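Local coordinates for cellulosomal scaffoldin adaptor protein B (Acetivibrio cellulolyticus, PDB 3FNK), which contributes a type II cohesin module, a dockerin-binding beta-barrel domain of a cellulosomal adaptor scaffoldin that takes part in assembling the cellulosome, at residues A9-A21 with S162-S174. Residues are numbered along the deposited sequence; the frame is centred on the assembly and turned at random.
Sequences ASYITMGYDKNAA and SGYFVIQPGEINS
Ile12 is gripped through both its backbone polar atoms by strand 165-167: its N donates to Phe165 O at 2.9 Å, and its O accepts from Ile167 N at 3.0 Å. With Phe165 N bonded to Ser10 O, this makes a parallel pairing of strands 11-16 and 165-167, the first and last of the cohesin beta barrel, their directions 12° apart. On the face carrying Tyr11, the CD1 methyl of Ile167 lies over the phenol ring in a CH-pi contact, 4.0 Å from the ring centroid. Tyr11 chi1 of 59° sets the ring between its own N and carbonyl carbon, with the hydroxyl end leading away from the other strand. Thr13 OG1 points at Ile167 O, though at 2.5 Å that bond is too short to be taken at face value. On the face carrying Ile12, its CG2 packs against Val166 CG2 and the Tyr164 ring, whose OH is hydrogen-bonded to Thr150 OG1 on strand 150-154 of the opposing sheet.

Beyond Ile167 the strand bonds stop, and Tyr16 packs between the two chains. Ile172 CD1 sits over one face of its ring, 3.6 Å above the plane and offset toward the rim, while Gly170 O meets the edge in plane, 3.3 Å from Tyr16 CE2. Pro169 comes obliquely against the phenol end, and its CB also packs on Met14 CB. Tyr16 OH and Gly170 O are both buried here without a hydrogen-bonding partner in the model.

Strand 26-34, antiparallel to 11-16, holds that strand from its other edge through backbone bonds of Tyr11, Thr13 and Gly15. At the far end Asn173 N bonds Asn19 O, and in one of its two modelled conformers the Asn173 amide pairs with the Ala21 backbone: Ala21 N gives to OD1, and ND2 gives to a lone pair of Ala21 O at 2.7 Å.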
loop_
_atom_site.group_PDB
_atom_site.type_symbol
_atom_site.label_atom_id
_atom_site.label_comp_id
_atom_site.label_asym_id
_atom_site.label_seq_id
_atom_site.Cartn_x
_atom_site.Cartn_y
_atom_site.Cartn_z
ATOM N N ALA A 9 -5.926 -17.318 4.470
ATOM C CA ALA A 9 -4.956 -17.251 3.359
ATOM C C ALA A 9 -4.021 -16.031 3.537
ATOM O O ALA A 9 -4.398 -15.040 4.175
ATOM C CB ALA A 9 -5.685 -17.164 2.025
ATOM N N SER A 10 -2.803 -16.132 3.022
ATOM C CA SER A 10 -1.850 -15.016 3.053
ATOM C C SER A 10 -2.196 -14.041 1.948
ATOM O O SER A 10 -2.448 -14.450 0.802
ATOM C CB SER A 10 -0.429 -15.534 2.862
ATOM O OG SER A 10 -0.108 -16.374 3.941
ATOM N N TYR A 11 -2.220 -12.749 2.272
ATOM C CA TYR A 11 -2.453 -11.758 1.215
ATOM C C TYR A 11 -1.854 -10.387 1.516
ATOM O O TYR A 11 -1.354 -10.122 2.616
ATOM C CB TYR A 11 -3.945 -11.582 0.972
ATOM C CG TYR A 11 -4.704 -11.149 2.182
ATOM C CD1 TYR A 11 -4.723 -9.819 2.567
ATOM C CD2 TYR A 11 -5.467 -12.063 2.922
ATOM C CE1 TYR A 11 -5.446 -9.416 3.682
ATOM C CE2 TYR A 11 -6.195 -11.671 4.033
ATOM C CZ TYR A 11 -6.180 -10.341 4.404
ATOM O OH TYR A 11 -6.890 -9.912 5.513
ATOM N N ILE A 12 -1.928 -9.547 0.506
ATOM C CA ILE A 12 -1.801 -8.120 0.657
ATOM C C ILE A 12 -3.018 -7.482 0.038
ATOM O O ILE A 12 -3.468 -7.872 -1.048
ATOM C CB ILE A 12 -0.462 -7.561 0.033
ATOM C CG1 ILE A 12 -0.357 -6.043 0.266
ATOM C CG2 ILE A 12 -0.315 -7.961 -1.429
ATOM C CD1 ILE A 12 1.053 -5.423 -0.105
ATOM N N THR A 13 -3.564 -6.484 0.713
ATOM C CA THR A 13 -4.690 -5.821 0.121
ATOM C C THR A 13 -4.701 -4.316 0.407
ATOM O O THR A 13 -3.837 -3.801 1.135
ATOM C CB THR A 13 -6.024 -6.516 0.577
ATOM O OG1 THR A 13 -7.060 -6.219 -0.372
ATOM C CG2 THR A 13 -6.417 -6.061 1.935
ATOM N N MET A 14 -5.673 -3.627 -0.197
ATOM C CA MET A 14 -6.058 -2.254 0.199
ATOM C C MET A 14 -7.500 -2.225 0.730
ATOM O O MET A 14 -8.399 -2.713 0.038
ATOM C CB MET A 14 -5.930 -1.334 -1.018
ATOM C CG MET A 14 -5.935 0.147 -0.692
ATOM S SD MET A 14 -5.830 1.085 -2.217
ATOM C CE MET A 14 -4.242 0.520 -2.854
ATOM N N GLY A 15 -7.718 -1.667 1.925
ATOM C CA GLY A 15 -9.078 -1.372 2.427
ATOM C C GLY A 15 -9.394 0.134 2.475
ATOM O O GLY A 15 -8.478 0.951 2.695
ATOM N N TYR A 16 -10.659 0.499 2.240
ATOM C CA TYR A 16 -11.150 1.896 2.342
ATOM C C TYR A 16 -11.890 2.137 3.615
ATOM O O TYR A 16 -12.606 1.264 4.088
ATOM C CB TYR A 16 -12.096 2.245 1.212
ATOM C CG TYR A 16 -11.519 2.037 -0.150
ATOM C CD1 TYR A 16 -10.255 2.524 -0.465
ATOM C CD2 TYR A 16 -12.244 1.362 -1.148
ATOM C CE1 TYR A 16 -9.711 2.327 -1.717
ATOM C CE2 TYR A 16 -11.701 1.170 -2.430
ATOM C CZ TYR A 16 -10.435 1.659 -2.695
ATOM O OH TYR A 16 -9.851 1.501 -3.941
ATOM N N ASP A 17 -11.754 3.327 4.184
ATOM C CA ASP A 17 -12.595 3.640 5.315
ATOM C C ASP A 17 -14.034 3.923 4.860
ATOM O O ASP A 17 -14.939 3.853 5.666
ATOM C CB ASP A 17 -11.998 4.723 6.236
ATOM C CG ASP A 17 -11.952 6.109 5.608
ATOM O OD1 ASP A 17 -12.179 6.295 4.396
ATOM O OD2 ASP A 17 -11.666 7.046 6.373
ATOM N N LYS A 18 -14.216 4.199 3.564
ATOM C CA LYS A 18 -15.526 4.298 2.929
ATOM C C LYS A 18 -15.465 4.029 1.426
ATOM O O LYS A 18 -14.460 4.319 0.759
ATOM C CB LYS A 18 -16.195 5.655 3.206
ATOM C CG LYS A 18 -15.662 6.806 2.358
ATOM C CD LYS A 18 -15.926 8.150 3.015
ATOM C CE LYS A 18 -15.258 8.222 4.369
ATOM N NZ LYS A 18 -14.834 9.619 4.647
ATOM N N ASN A 19 -16.578 3.507 0.917
ATOM C CA ASN A 19 -16.801 3.105 -0.476
ATOM C C ASN A 19 -17.364 4.236 -1.325
ATOM O O ASN A 19 -17.261 4.237 -2.564
ATOM C CB ASN A 19 -17.788 1.914 -0.495
ATOM C CG ASN A 19 -18.694 1.847 0.787
ATOM O OD1 ASN A 19 -18.858 2.834 1.533
ATOM N ND2 ASN A 19 -19.276 0.667 1.032
ATOM N N ALA A 20 -17.962 5.211 -0.650
ATOM C CA ALA A 20 -18.616 6.340 -1.335
ATOM C C ALA A 20 -18.291 7.680 -0.691
ATOM O O ALA A 20 -18.250 7.782 0.542
ATOM C CB ALA A 20 -20.144 6.132 -1.379
ATOM N N ALA A 21 -18.081 8.704 -1.525
ATOM C CA ALA A 21 -17.803 10.060 -1.019
ATOM C C ALA A 21 -18.080 11.169 -2.039
ATOM O O ALA A 21 -18.013 10.937 -3.244
ATOM C CB ALA A 21 -16.370 10.147 -0.495
ATOM N N SER A 162 6.192 -16.234 -4.087
ATOM C CA SER A 162 4.848 -16.797 -4.294
ATOM C C SER A 162 4.204 -17.073 -2.942
ATOM O O SER A 162 4.783 -16.805 -1.886
ATOM C CB SER A 162 4.952 -18.126 -5.049
ATOM O OG SER A 162 5.474 -19.100 -4.172
ATOM N N GLY A 163 3.001 -17.626 -2.971
ATOM C CA GLY A 163 2.351 -17.982 -1.721
ATOM C C GLY A 163 1.403 -16.976 -1.119
ATOM O O GLY A 163 0.854 -17.210 -0.042
ATOM N N TYR A 164 1.208 -15.835 -1.767
ATOM C CA TYR A 164 0.201 -14.919 -1.251
ATOM C C TYR A 164 -0.660 -14.369 -2.391
ATOM O O TYR A 164 -0.219 -14.359 -3.529
ATOM C CB TYR A 164 0.823 -13.781 -0.407
ATOM C CG TYR A 164 1.686 -12.794 -1.215
ATOM C CD1 TYR A 164 1.110 -11.647 -1.793
ATOM C CD2 TYR A 164 3.055 -13.033 -1.433
ATOM C CE1 TYR A 164 1.887 -10.745 -2.544
ATOM C CE2 TYR A 164 3.854 -12.121 -2.185
ATOM C CZ TYR A 164 3.255 -10.992 -2.729
ATOM O OH TYR A 164 3.991 -10.078 -3.463
ATOM N N PHE A 165 -1.842 -13.874 -2.040
ATOM C CA PHE A 165 -2.788 -13.269 -2.968
ATOM C C PHE A 165 -2.714 -11.763 -2.912
ATOM O O PHE A 165 -2.506 -11.202 -1.855
ATOM C CB PHE A 165 -4.226 -13.697 -2.603
ATOM C CG PHE A 165 -4.466 -15.186 -2.791
ATOM C CD1 PHE A 165 -4.216 -16.077 -1.746
ATOM C CD2 PHE A 165 -4.918 -15.687 -4.028
ATOM C CE1 PHE A 165 -4.418 -17.475 -1.926
ATOM C CE2 PHE A 165 -5.120 -17.076 -4.231
ATOM C CZ PHE A 165 -4.887 -17.966 -3.165
ATOM N N VAL A 166 -2.892 -11.113 -4.049
ATOM C CA VAL A 166 -3.063 -9.647 -4.090
ATOM C C VAL A 166 -4.562 -9.398 -4.262
ATOM O O VAL A 166 -5.090 -9.722 -5.308
ATOM C CB VAL A 166 -2.262 -9.052 -5.287
ATOM C CG1 VAL A 166 -2.574 -7.590 -5.493
ATOM C CG2 VAL A 166 -0.712 -9.291 -5.092
ATOM N N ILE A 167 -5.245 -8.876 -3.244
ATOM C CA ILE A 167 -6.695 -8.740 -3.298
ATOM C C ILE A 167 -6.986 -7.284 -3.645
ATOM O O ILE A 167 -6.690 -6.406 -2.860
ATOM C CB ILE A 167 -7.370 -9.138 -1.965
ATOM C CG1 ILE A 167 -7.033 -10.601 -1.619
ATOM C CG2 ILE A 167 -8.908 -8.915 -2.023
ATOM C CD1 ILE A 167 -7.406 -11.080 -0.175
ATOM N N GLN A 168 -7.487 -7.045 -4.850
ATOM C CA GLN A 168 -7.795 -5.682 -5.333
ATOM C C GLN A 168 -8.930 -5.072 -4.515
ATOM O O GLN A 168 -9.826 -5.789 -4.087
ATOM C CB GLN A 168 -8.106 -5.704 -6.827
ATOM C CG GLN A 168 -7.030 -6.372 -7.683
ATOM C CD GLN A 168 -5.808 -5.504 -7.882
ATOM O OE1 GLN A 168 -5.680 -4.443 -7.282
ATOM N NE2 GLN A 168 -4.894 -5.960 -8.725
ATOM N N PRO A 169 -8.880 -3.758 -4.246
ATOM C CA PRO A 169 -9.768 -3.181 -3.221
ATOM C C PRO A 169 -11.252 -3.033 -3.547
ATOM O O PRO A 169 -12.059 -2.899 -2.617
ATOM C CB PRO A 169 -9.179 -1.785 -2.991
ATOM C CG PRO A 169 -8.438 -1.490 -4.234
ATOM C CD PRO A 169 -7.880 -2.783 -4.710
ATOM N N GLY A 170 -11.630 -3.018 -4.816
ATOM C CA GLY A 170 -13.071 -2.824 -5.124
ATOM C C GLY A 170 -13.460 -1.375 -5.407
ATOM O O GLY A 170 -12.706 -0.444 -5.085
ATOM N N GLU A 171 -14.641 -1.187 -5.986
ATOM C CA GLU A 171 -15.002 0.087 -6.623
ATOM C C GLU A 171 -15.294 1.221 -5.645
ATOM O O GLU A 171 -15.698 0.991 -4.507
ATOM C CB GLU A 171 -16.155 -0.113 -7.611
ATOM C CG GLU A 171 -16.230 0.950 -8.715
ATOM C CD GLU A 171 -17.085 0.520 -9.894
ATOM O OE1 GLU A 171 -16.559 0.470 -11.035
ATOM O OE2 GLU A 171 -18.280 0.222 -9.679
ATOM N N ILE A 172 -15.046 2.448 -6.102
ATOM C CA ILE A 172 -15.356 3.643 -5.319
ATOM C C ILE A 172 -16.522 4.369 -5.980
ATOM O O ILE A 172 -16.592 4.458 -7.230
ATOM C CB ILE A 172 -14.119 4.566 -5.124
ATOM C CG1 ILE A 172 -13.179 3.951 -4.076
ATOM C CG2 ILE A 172 -14.520 5.964 -4.627
ATOM C CD1 ILE A 172 -11.854 4.729 -3.844
ATOM N N ASN A 173 -17.435 4.876 -5.151
ATOM C CA ASN A 173 -18.680 5.506 -5.612
ATOM C C ASN A 173 -19.291 4.731 -6.776
ATOM O O ASN A 173 -19.346 5.231 -7.908
ATOM C CB ASN A 173 -18.450 6.976 -5.997
ATOM C CG ASN A 173 -18.318 7.891 -4.789
ATOM O OD1 ASN A 173 -18.942 7.675 -3.760
ATOM N ND2 ASN A 173 -17.505 8.930 -4.925
ATOM N N SER A 174 -19.713 3.496 -6.498
ATOM C CA SER A 174 -20.260 2.617 -7.531
ATOM C C SER A 174 -21.593 3.126 -8.016
ATOM O O SER A 174 -22.421 3.535 -7.203
ATOM C CB SER A 174 -20.446 1.204 -6.984
ATOM O OG SER A 174 -19.350 0.403 -7.359
#